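PDB 2P3E: diaminopimelate decarboxylase from Aquifex aeolicus, which probably catalyses the pyridoxal 5'-phosphate-dependent decarboxylation of meso-2,6-diaminopimelate to L-lysine, the last step of lysine biosynthesis by the diaminopimelate pathway. Local coordinates for residues Y10-E21 with V38-E46; A149-P157 with F176-Y187. All blocks are in the same frame, centred on the assembly; numbering follows the deposited sequence.

Contact 1: Y10-E21 with V38-E46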
loop_
_atom_site.group_PDB
_atom_site.type_symbol
_atom_site.label_atom_id
_atom_site.label_comp_id
_atom_site.label_asym_id
_atom_site.label_seq_id
_atom_site.Cartn_x
_atom_site.Cartn_y
_atom_site.Cartn_z
ATOM N N TYR B 10 -9.976 -16.316 -22.294
ATOM C CA TYR B 10 -9.397 -17.571 -21.798
ATOM C C TYR B 10 -10.058 -18.072 -20.512
ATOM O O TYR B 10 -9.714 -19.140 -20.023
ATOM C CB TYR B 10 -7.880 -17.452 -21.643
ATOM C CG TYR B 10 -7.200 -17.281 -22.973
ATOM C CD1 TYR B 10 -6.951 -18.400 -23.781
ATOM C CD2 TYR B 10 -6.841 -16.018 -23.447
ATOM C CE1 TYR B 10 -6.362 -18.275 -25.003
ATOM C CE2 TYR B 10 -6.235 -15.878 -24.693
ATOM C CZ TYR B 10 -5.999 -17.027 -25.459
ATOM O OH TYR B 10 -5.402 -16.960 -26.694
ATOM N N LEU B 11 -11.022 -17.303 -20.003
ATOM C CA LEU B 11 -11.811 -17.697 -18.848
ATOM C C LEU B 11 -13.076 -18.423 -19.290
ATOM O O LEU B 11 -13.779 -17.977 -20.203
ATOM C CB LEU B 11 -12.236 -16.479 -18.022
ATOM C CG LEU B 11 -11.312 -15.840 -16.985
ATOM C CD1 LEU B 11 -11.917 -14.512 -16.536
ATOM C CD2 LEU B 11 -11.122 -16.772 -15.792
ATOM N N GLU B 12 -13.383 -19.518 -18.610
ATOM C CA GLU B 12 -14.634 -20.228 -18.858
ATOM C C GLU B 12 -14.981 -21.145 -17.709
ATOM O O GLU B 12 -14.094 -21.658 -17.015
ATOM C CB GLU B 12 -14.550 -21.058 -20.152
ATOM C CG GLU B 12 -13.463 -22.095 -20.155
ATOM C CD GLU B 12 -13.546 -23.039 -21.354
ATOM O OE1 GLU B 12 -14.039 -22.618 -22.431
ATOM O OE2 GLU B 12 -13.120 -24.202 -21.211
ATOM N N TYR B 13 -16.280 -21.357 -17.525
ATOM C CA TYR B 13 -16.753 -22.433 -16.676
ATOM C C TYR B 13 -16.835 -23.744 -17.462
ATOM O O TYR B 13 -17.281 -23.758 -18.617
ATOM C CB TYR B 13 -18.112 -22.090 -16.099
ATOM C CG TYR B 13 -18.086 -21.084 -14.972
ATOM C CD1 TYR B 13 -17.602 -21.430 -13.708
ATOM C CD2 TYR B 13 -18.582 -19.799 -15.157
ATOM C CE1 TYR B 13 -17.593 -20.506 -12.658
ATOM C CE2 TYR B 13 -18.587 -18.870 -14.115
ATOM C CZ TYR B 13 -18.078 -19.231 -12.870
ATOM O OH TYR B 13 -18.094 -18.308 -11.852
ATOM N N ARG B 14 -16.362 -24.824 -16.842
ATOM C CA ARG B 14 -16.470 -26.185 -17.390
ATOM C C ARG B 14 -17.133 -27.047 -16.321
ATOM O O ARG B 14 -16.497 -27.369 -15.301
ATOM C CB ARG B 14 -15.093 -26.780 -17.689
ATOM C CG ARG B 14 -14.267 -26.082 -18.749
ATOM C CD ARG B 14 -12.997 -26.908 -19.029
ATOM N NE ARG B 14 -12.107 -26.256 -19.979
ATOM C CZ ARG B 14 -10.940 -26.747 -20.386
ATOM N NH1 ARG B 14 -10.502 -27.928 -19.948
ATOM N NH2 ARG B 14 -10.220 -26.053 -21.255
ATOM N N ASP B 15 -18.402 -27.406 -16.543
ATOM C CA ASP B 15 -19.185 -28.217 -15.588
ATOM C C ASP B 15 -19.212 -27.591 -14.179
ATOM O O ASP B 15 -18.998 -28.271 -13.176
ATOM C CB ASP B 15 -18.648 -29.662 -15.551
ATOM C CG ASP B 15 -19.470 -30.581 -14.658
ATOM O OD1 ASP B 15 -20.715 -30.470 -14.647
ATOM O OD2 ASP B 15 -18.856 -31.415 -13.962
ATOM N N GLY B 16 -19.453 -26.282 -14.125
ATOM C CA GLY B 16 -19.575 -25.544 -12.862
ATOM C C GLY B 16 -18.255 -25.092 -12.244
ATOM O O GLY B 16 -18.257 -24.483 -11.179
ATOM N N GLU B 17 -17.137 -25.392 -12.908
ATOM C CA GLU B 17 -15.793 -25.064 -12.397
ATOM C C GLU B 17 -15.082 -24.038 -13.274
ATOM O O GLU B 17 -15.031 -24.184 -14.500
ATOM C CB GLU B 17 -14.924 -26.321 -12.276
ATOM C CG GLU B 17 -15.342 -27.286 -11.156
ATOM C CD GLU B 17 -14.915 -26.835 -9.758
ATOM O OE1 GLU B 17 -14.205 -25.794 -9.614
ATOM O OE2 GLU B 17 -15.287 -27.534 -8.791
ATOM N N LEU B 18 -14.518 -23.013 -12.638
ATOM C CA LEU B 18 -13.834 -21.941 -13.367
ATOM C C LEU B 18 -12.441 -22.386 -13.818
ATOM O O LEU B 18 -11.669 -22.945 -13.033
ATOM C CB LEU B 18 -13.768 -20.647 -12.522
ATOM C CG LEU B 18 -13.316 -19.368 -13.258
ATOM C CD1 LEU B 18 -14.326 -18.915 -14.301
ATOM C CD2 LEU B 18 -13.046 -18.230 -12.263
ATOM N N PHE B 19 -12.146 -22.143 -15.091
ATOM C CA PHE B 19 -10.860 -22.458 -15.704
ATOM C C PHE B 19 -10.262 -21.189 -16.339
ATOM O O PHE B 19 -11.000 -20.322 -16.805
ATOM C CB PHE B 19 -11.018 -23.525 -16.803
ATOM C CG PHE B 19 -11.146 -24.946 -16.286
ATOM C CD1 PHE B 19 -10.076 -25.819 -16.353
ATOM C CD2 PHE B 19 -12.343 -25.410 -15.760
ATOM C CE1 PHE B 19 -10.189 -27.140 -15.882
ATOM C CE2 PHE B 19 -12.472 -26.731 -15.276
ATOM C CZ PHE B 19 -11.395 -27.588 -15.339
ATOM N N ILE B 20 -8.934 -21.122 -16.384
ATOM C CA ILE B 20 -8.216 -20.099 -17.161
ATOM C C ILE B 20 -7.147 -20.790 -17.984
ATOM O O ILE B 20 -6.337 -21.537 -17.444
ATOM C CB ILE B 20 -7.589 -18.990 -16.243
ATOM C CG1 ILE B 20 -6.981 -17.858 -17.094
ATOM C CG2 ILE B 20 -6.573 -19.589 -15.249
ATOM C CD1 ILE B 20 -6.550 -16.652 -16.292
ATOM N N GLU B 21 -7.152 -20.552 -19.295
ATOM C CA GLU B 21 -6.278 -21.276 -20.230
ATOM C C GLU B 21 -6.224 -22.805 -19.985
ATOM O O GLU B 21 -5.146 -23.418 -19.990
ATOM C CB GLU B 21 -4.857 -20.672 -20.248
ATOM C CG GLU B 21 -4.807 -19.268 -20.841
ATOM C CD GLU B 21 -3.515 -18.987 -21.558
ATOM O OE1 GLU B 21 -3.043 -19.875 -22.305
ATOM O OE2 GLU B 21 -2.971 -17.874 -21.379
ATOM N N VAL B 38 -3.211 -15.075 -10.446
ATOM C CA VAL B 38 -3.093 -15.980 -11.594
ATOM C C VAL B 38 -3.136 -15.159 -12.876
ATOM O O VAL B 38 -4.049 -14.356 -13.046
ATOM C CB VAL B 38 -4.245 -17.032 -11.595
ATOM C CG1 VAL B 38 -4.095 -18.004 -12.792
ATOM C CG2 VAL B 38 -4.275 -17.815 -10.269
ATOM N N TYR B 39 -2.146 -15.359 -13.760
ATOM C CA TYR B 39 -2.051 -14.619 -14.996
ATOM C C TYR B 39 -2.176 -15.530 -16.224
ATOM O O TYR B 39 -1.689 -16.670 -16.214
ATOM C CB TYR B 39 -0.713 -13.861 -15.068
ATOM C CG TYR B 39 -0.491 -12.880 -13.934
ATOM C CD1 TYR B 39 -0.945 -11.566 -14.020
ATOM C CD2 TYR B 39 0.153 -13.278 -12.763
ATOM C CE1 TYR B 39 -0.738 -10.658 -12.960
ATOM C CE2 TYR B 39 0.381 -12.373 -11.711
ATOM C CZ TYR B 39 -0.072 -11.089 -11.812
ATOM O OH TYR B 39 0.172 -10.240 -10.752
ATOM N N SER B 40 -2.799 -15.000 -17.274
ATOM C CA SER B 40 -2.891 -15.671 -18.579
ATOM C C SER B 40 -1.778 -15.187 -19.493
ATOM O O SER B 40 -1.744 -14.023 -19.900
ATOM C CB SER B 40 -4.263 -15.416 -19.223
ATOM O OG SER B 40 -4.244 -15.699 -20.630
ATOM N N SER B 41 -0.879 -16.107 -19.846
ATOM C CA SER B 41 0.213 -15.804 -20.747
ATOM C C SER B 41 -0.296 -15.340 -22.118
ATOM O O SER B 41 0.172 -14.319 -22.653
ATOM C CB SER B 41 1.120 -17.036 -20.899
ATOM O OG SER B 41 2.242 -16.740 -21.696
ATOM N N ASN B 42 -1.258 -16.078 -22.679
ATOM C CA ASN B 42 -1.739 -15.773 -24.023
ATOM C C ASN B 42 -2.557 -14.497 -24.088
ATOM O O ASN B 42 -2.568 -13.830 -25.123
ATOM C CB ASN B 42 -2.496 -16.953 -24.646
ATOM C CG ASN B 42 -1.555 -18.000 -25.196
ATOM O OD1 ASN B 42 -0.771 -17.721 -26.106
ATOM N ND2 ASN B 42 -1.584 -19.202 -24.605
ATOM N N PHE B 43 -3.246 -14.159 -22.996
ATOM C CA PHE B 43 -3.915 -12.851 -22.929
ATOM C C PHE B 43 -2.917 -11.704 -23.045
ATOM O O PHE B 43 -3.133 -10.766 -23.833
ATOM C CB PHE B 43 -4.762 -12.691 -21.657
ATOM C CG PHE B 43 -5.601 -11.426 -21.634
ATOM C CD1 PHE B 43 -6.895 -11.423 -22.159
ATOM C CD2 PHE B 43 -5.091 -10.234 -21.108
ATOM C CE1 PHE B 43 -7.670 -10.265 -22.145
ATOM C CE2 PHE B 43 -5.871 -9.069 -21.072
ATOM C CZ PHE B 43 -7.165 -9.093 -21.598
ATOM N N ILE B 44 -1.844 -11.763 -22.253
ATOM C CA ILE B 44 -0.803 -10.728 -22.267
ATOM C C ILE B 44 -0.221 -10.561 -23.677
ATOM O O ILE B 44 -0.146 -9.436 -24.200
ATOM C CB ILE B 44 0.320 -11.022 -21.243
ATOM C CG1 ILE B 44 -0.224 -10.976 -19.802
ATOM C CG2 ILE B 44 1.453 -10.010 -21.377
ATOM C CD1 ILE B 44 0.706 -11.594 -18.761
ATOM N N LYS B 45 0.195 -11.683 -24.278
ATOM C CA LYS B 45 0.796 -11.691 -25.616
ATOM C C LYS B 45 -0.152 -11.096 -26.653
ATOM O O LYS B 45 0.278 -10.311 -27.498
ATOM C CB LYS B 45 1.221 -13.117 -26.044
ATOM C CG LYS B 45 2.361 -13.747 -25.230
ATOM C CD LYS B 45 2.484 -15.262 -25.519
ATOM C CE LYS B 45 3.714 -15.880 -24.851
ATOM N NZ LYS B 45 3.959 -17.263 -25.383
ATOM N N GLU B 46 -1.427 -11.470 -26.586
ATOM C CA GLU B 46 -2.429 -11.023 -27.560
ATOM C C GLU B 46 -2.804 -9.545 -27.419
ATOM O O GLU B 46 -3.052 -8.878 -28.429
ATOM C CB GLU B 46 -3.692 -11.882 -27.509
ATOM C CG GLU B 46 -3.485 -13.257 -28.131
ATOM C CD GLU B 46 -4.531 -14.269 -27.715
ATOM O OE1 GLU B 46 -5.622 -13.875 -27.254
ATOM O OE2 GLU B 46 -4.245 -15.478 -27.860
#

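Contact 2: A149-P157 with F176-Y187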
loop_
_atom_site.group_PDB
_atom_site.type_symbol
_atom_site.label_atom_id
_atom_site.label_comp_id
_atom_site.label_asym_id
_atom_site.label_seq_id
_atom_site.Cartn_x
_atom_site.Cartn_y
_atom_site.Cartn_z
ATOM N N ALA B 149 22.288 13.216 -22.831
ATOM C CA ALA B 149 20.954 12.748 -22.424
ATOM C C ALA B 149 19.942 13.186 -23.469
ATOM O O ALA B 149 19.825 14.369 -23.756
ATOM C CB ALA B 149 20.577 13.287 -21.050
ATOM N N ARG B 150 19.221 12.223 -24.038
ATOM C CA ARG B 150 18.180 12.506 -25.016
ATOM C C ARG B 150 16.877 12.833 -24.291
ATOM O O ARG B 150 16.451 12.090 -23.398
ATOM C CB ARG B 150 17.987 11.312 -25.948
ATOM C CG ARG B 150 19.039 11.173 -27.041
ATOM C CD ARG B 150 18.920 9.804 -27.699
ATOM N NE ARG B 150 19.226 8.763 -26.718
ATOM C CZ ARG B 150 20.452 8.313 -26.461
ATOM N NH1 ARG B 150 21.495 8.801 -27.128
ATOM N NH2 ARG B 150 20.639 7.376 -25.535
ATOM N N ILE B 151 16.248 13.943 -24.659
ATOM C CA ILE B 151 15.067 14.410 -23.939
ATOM C C ILE B 151 13.819 14.691 -24.797
ATOM O O ILE B 151 13.895 15.002 -26.005
ATOM C CB ILE B 151 15.372 15.685 -23.090
ATOM C CG1 ILE B 151 15.710 16.856 -24.015
ATOM C CG2 ILE B 151 16.493 15.421 -22.044
ATOM C CD1 ILE B 151 15.367 18.217 -23.414
ATOM N N ALA B 152 12.677 14.577 -24.121
ATOM C CA ALA B 152 11.407 15.117 -24.572
ATOM C C ALA B 152 10.858 15.943 -23.430
ATOM O O ALA B 152 11.154 15.671 -22.265
ATOM C CB ALA B 152 10.446 13.990 -24.894
ATOM N N ILE B 153 10.036 16.938 -23.743
ATOM C CA ILE B 153 9.295 17.637 -22.694
ATOM C C ILE B 153 7.916 16.985 -22.569
ATOM O O ILE B 153 7.246 16.733 -23.586
ATOM C CB ILE B 153 9.148 19.176 -22.980
ATOM C CG1 ILE B 153 10.525 19.864 -23.091
ATOM C CG2 ILE B 153 8.284 19.869 -21.899
ATOM C CD1 ILE B 153 11.405 19.695 -21.893
ATOM N N ARG B 154 7.500 16.712 -21.327
ATOM C CA ARG B 154 6.135 16.269 -21.103
ATOM C C ARG B 154 5.179 17.450 -21.173
ATOM O O ARG B 154 5.249 18.359 -20.340
ATOM C CB ARG B 154 5.941 15.559 -19.763
ATOM C CG ARG B 154 4.516 14.982 -19.716
ATOM C CD ARG B 154 4.159 14.440 -18.376
ATOM N NE ARG B 154 2.771 13.962 -18.308
ATOM C CZ ARG B 154 2.357 13.048 -17.433
ATOM N NH1 ARG B 154 3.220 12.517 -16.571
ATOM N NH2 ARG B 154 1.089 12.662 -17.415
ATOM N N VAL B 155 4.281 17.414 -22.156
ATOM C CA VAL B 155 3.333 18.501 -22.378
ATOM C C VAL B 155 1.921 18.076 -22.007
ATOM O O VAL B 155 1.551 16.910 -22.210
ATOM C CB VAL B 155 3.412 19.067 -23.846
ATOM C CG1 VAL B 155 4.864 19.436 -24.214
ATOM C CG2 VAL B 155 2.866 18.091 -24.861
ATOM N N ASN B 156 1.171 19.014 -21.416
ATOM C CA ASN B 156 -0.236 18.840 -21.081
ATOM C C ASN B 156 -1.083 19.558 -22.132
ATOM O O ASN B 156 -1.196 20.783 -22.105
ATOM C CB ASN B 156 -0.542 19.451 -19.710
ATOM C CG ASN B 156 0.239 18.811 -18.590
ATOM O OD1 ASN B 156 0.721 17.669 -18.709
ATOM N ND2 ASN B 156 0.376 19.536 -17.483
ATOM N N PRO B 157 -1.670 18.803 -23.076
ATOM C CA PRO B 157 -2.502 19.456 -24.090
ATOM C C PRO B 157 -3.802 19.995 -23.476
ATOM O O PRO B 157 -4.341 19.365 -22.543
ATOM C CB PRO B 157 -2.829 18.321 -25.068
ATOM C CG PRO B 157 -1.872 17.185 -24.727
ATOM C CD PRO B 157 -1.613 17.338 -23.257
ATOM N N PHE B 176 2.304 16.873 -12.755
ATOM C CA PHE B 176 2.897 16.434 -14.019
ATOM C C PHE B 176 2.776 17.427 -15.187
ATOM O O PHE B 176 1.771 18.140 -15.324
ATOM C CB PHE B 176 2.311 15.084 -14.450
ATOM C CG PHE B 176 2.515 13.972 -13.451
ATOM C CD1 PHE B 176 3.776 13.414 -13.254
ATOM C CD2 PHE B 176 1.438 13.468 -12.735
ATOM C CE1 PHE B 176 3.969 12.382 -12.343
ATOM C CE2 PHE B 176 1.619 12.436 -11.818
ATOM C CZ PHE B 176 2.890 11.888 -11.631
ATOM N N GLY B 177 3.805 17.431 -16.031
ATOM C CA GLY B 177 3.785 18.117 -17.323
ATOM C C GLY B 177 3.902 19.629 -17.248
ATOM O O GLY B 177 4.034 20.222 -16.161
ATOM N N VAL B 178 3.884 20.250 -18.416
ATOM C CA VAL B 178 3.823 21.696 -18.522
ATOM C C VAL B 178 2.747 22.000 -19.556
ATOM O O VAL B 178 2.595 21.274 -20.544
ATOM C CB VAL B 178 5.209 22.329 -18.890
ATOM C CG1 VAL B 178 5.701 21.895 -20.281
ATOM C CG2 VAL B 178 5.168 23.845 -18.811
ATOM N N ASP B 179 1.985 23.057 -19.301
ATOM C CA ASP B 179 1.037 23.592 -20.268
ATOM C C ASP B 179 1.700 23.620 -21.626
ATOM O O ASP B 179 2.783 24.187 -21.795
ATOM C CB ASP B 179 0.622 25.016 -19.862
ATOM C CG ASP B 179 -0.542 25.560 -20.685
ATOM O OD1 ASP B 179 -0.911 24.960 -21.729
ATOM O OD2 ASP B 179 -1.092 26.607 -20.279
ATOM N N ILE B 180 1.047 22.990 -22.596
ATOM C CA ILE B 180 1.605 22.877 -23.931
ATOM C C ILE B 180 1.833 24.265 -24.506
ATOM O O ILE B 180 2.703 24.460 -25.341
ATOM C CB ILE B 180 0.736 22.002 -24.889
ATOM C CG1 ILE B 180 1.557 21.633 -26.129
ATOM C CG2 ILE B 180 -0.579 22.718 -25.253
ATOM C CD1 ILE B 180 0.974 20.529 -26.958
ATOM N N ARG B 181 1.062 25.227 -24.006
ATOM C CA ARG B 181 1.140 26.613 -24.448
ATOM C C ARG B 181 2.433 27.290 -23.974
ATOM O O ARG B 181 2.774 28.391 -24.430
ATOM C CB ARG B 181 -0.099 27.384 -23.973
ATOM C CG ARG B 181 -1.419 26.804 -24.479
ATOM C CD ARG B 181 -2.618 27.473 -23.820
ATOM C CZ ARG B 181 -4.403 26.905 -21.078
ATOM N NH1 ARG B 181 -5.685 26.593 -20.919
ATOM N NH2 ARG B 181 -3.619 27.027 -20.010
ATOM N N GLU B 182 3.148 26.623 -23.069
ATOM C CA GLU B 182 4.402 27.133 -22.503
ATOM C C GLU B 182 5.575 26.161 -22.704
ATOM O O GLU B 182 6.689 26.400 -22.206
ATOM C CB GLU B 182 4.217 27.410 -21.009
ATOM C CG GLU B 182 3.315 28.597 -20.692
ATOM N N ALA B 183 5.330 25.070 -23.435
ATOM C CA ALA B 183 6.347 24.037 -23.653
ATOM C C ALA B 183 7.446 24.511 -24.597
ATOM O O ALA B 183 8.597 24.073 -24.498
ATOM C CB ALA B 183 5.707 22.765 -24.181
ATOM N N GLN B 184 7.099 25.420 -25.502
ATOM C CA GLN B 184 8.066 25.890 -26.486
ATOM C C GLN B 184 9.207 26.664 -25.820
ATOM O O GLN B 184 10.357 26.590 -26.265
ATOM C CB GLN B 184 7.372 26.714 -27.567
ATOM C CG GLN B 184 7.994 26.523 -28.943
ATOM C CD GLN B 184 7.098 26.982 -30.062
ATOM O OE1 GLN B 184 7.398 27.964 -30.736
ATOM N NE2 GLN B 184 5.985 26.283 -30.268
ATOM N N LYS B 185 8.874 27.383 -24.743
ATOM C CA LYS B 185 9.864 28.080 -23.912
ATOM C C LYS B 185 10.852 27.129 -23.246
ATOM O O LYS B 185 12.040 27.441 -23.130
ATOM C CB LYS B 185 9.179 28.952 -22.850
ATOM C CG LYS B 185 8.624 30.275 -23.395
ATOM C CD LYS B 185 8.103 31.161 -22.265
ATOM C CE LYS B 185 6.599 30.961 -22.024
ATOM N NZ LYS B 185 6.100 31.872 -20.944
ATOM N N GLU B 186 10.365 25.969 -22.809
ATOM C CA GLU B 186 11.254 24.945 -22.281
ATOM C C GLU B 186 12.133 24.298 -23.345
ATOM O O GLU B 186 13.259 23.926 -23.050
ATOM C CB GLU B 186 10.479 23.879 -21.485
ATOM C CG GLU B 186 10.206 24.305 -20.045
ATOM C CD GLU B 186 9.591 23.204 -19.213
ATOM O OE1 GLU B 186 10.152 22.079 -19.154
ATOM O OE2 GLU B 186 8.531 23.472 -18.604
ATOM N N TYR B 187 11.613 24.140 -24.562
ATOM C CA TYR B 187 12.402 23.594 -25.670
ATOM C C TYR B 187 13.524 24.561 -26.065
ATOM O O TYR B 187 14.662 24.148 -26.325
ATOM C CB TYR B 187 11.512 23.276 -26.880
ATOM C CG TYR B 187 10.869 21.913 -26.785
ATOM C CD1 TYR B 187 9.558 21.767 -26.331
ATOM C CD2 TYR B 187 11.586 20.768 -27.121
ATOM C CE1 TYR B 187 8.972 20.508 -26.221
ATOM C CE2 TYR B 187 11.009 19.498 -27.020
ATOM C CZ TYR B 187 9.712 19.378 -26.560
ATOM O OH TYR B 187 9.147 18.130 -26.458
#

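Contact 1: Y10-E21 with V38-E46
Glu21, just past the second strand of an N-terminal beta hairpin, reaches with its carboxylate to the first turn of helix 41-54, whose N-cap is Ser40. The hairpin itself pairs strands 11-14 and 17-20 through a type I' turn from Arg14 to Glu17.

Hydrogen bonds dominate the contact. Glu21 OE2 accepts from two donors: Ser40 OG, 2.6 Å away on its anti side, and the backbone N of Asn42, 2.8 Å away on its syn side. The other oxygen, OE1, accepts a hydrogen bond from Asn42 ND2 at 2.8 Å, with the N-H...O angle at 165° and the oxygen close to the amide plane. A bend at chi2 (-148°) in the Glu21 chain turns the carboxylate toward Ser40 and Asn42, and Asn398 N also donates to OE1. The negative charge of Glu21 at the N-terminal end of helix 41-54 is likely to interact favourably with the helix dipole.

Apolar packing flanks these bonds. Ile20 CG2 meets Val38 CG1 at 3.8 Å, the two side chains running alongside one another, head to tail, while Ile20 CD1 rests near Ser40 CB. The Tyr10 ring lies against the first helical turn, its CD2 4.3 Å from Phe43 CB.

Ser40 also closes the helix end from within: with OG anti to its own N (chi1 162°), it accepts from Phe43 N at 3.0 Å.

Contact 2: A149-P157 with F176-Y187
Ile153 lies over one face of the Tyr187 ring, its CG1 3.7 Å from the ring centroid in a CH-pi contact 17° off the normal. Tyr187 OH also accepts from the backbone N of Ile153 (3.1 Å, N-H...O angle 161°); the same hydroxyl also bonds Gly200 O on strand 196-202. A phenylalanine in place of Tyr187 would probably leave Ile153 N without its acceptor and Gly200 O without this hydroxyl.

Beside it, Ile153 CG2 meets Val178 CG1, and Val155 divides its branches, CG2 against Ile180 CD1 and CG1 pressed to 3.4 Å from Ala183 CB, tighter than usual van der Waals contact. Through Tyr187 and Ala183, strand 149-156 of the TIM-type barrel packs on helix 183-191, while Val178 and Ile180 belong to strand 178-179 and the segment just after it; Val155 and Asn156 pair in parallel with that strand.

Arg154 is turned another way. Extended from CG to NE, it brings one guanidinium face over Phe176 CB, with the guanidinium and ring planes 23° apart. Asn156 ND2 donates almost straight to Phe176 O at 2.9 Å, and Lys301 of the second subunit donates to that same oxygen.

The Arg154 guanidinium is hydrogen-bonded to His204 O and salt-bridged to Glu130, which also accepts from Gly177 N; its charge is therefore likely to be balanced and its plane fixed where it meets Phe176.

In the fold
Contact 1 and contact 2 lie on opposite sides of the chain's centre, with their own centres about 42 Å apart and their nearest atoms about 22 Å apart, so neither touches the other. Contact 1 fastens the N-terminal hairpin to the start of helix 41-54; contact 2 lies in the parallel barrel and reaches the dimer interface. Both come near residues that probably belong to the active site. In contact 2 the Arg154 side chain is about 7 Å from those of Lys65, which probably carries the cofactor although none is attached in this structure, and Glu279, which probably binds it. In contact 1 the Phe43 side chain is about 9 Å from that of Arg282, a probable substrate-binding residue.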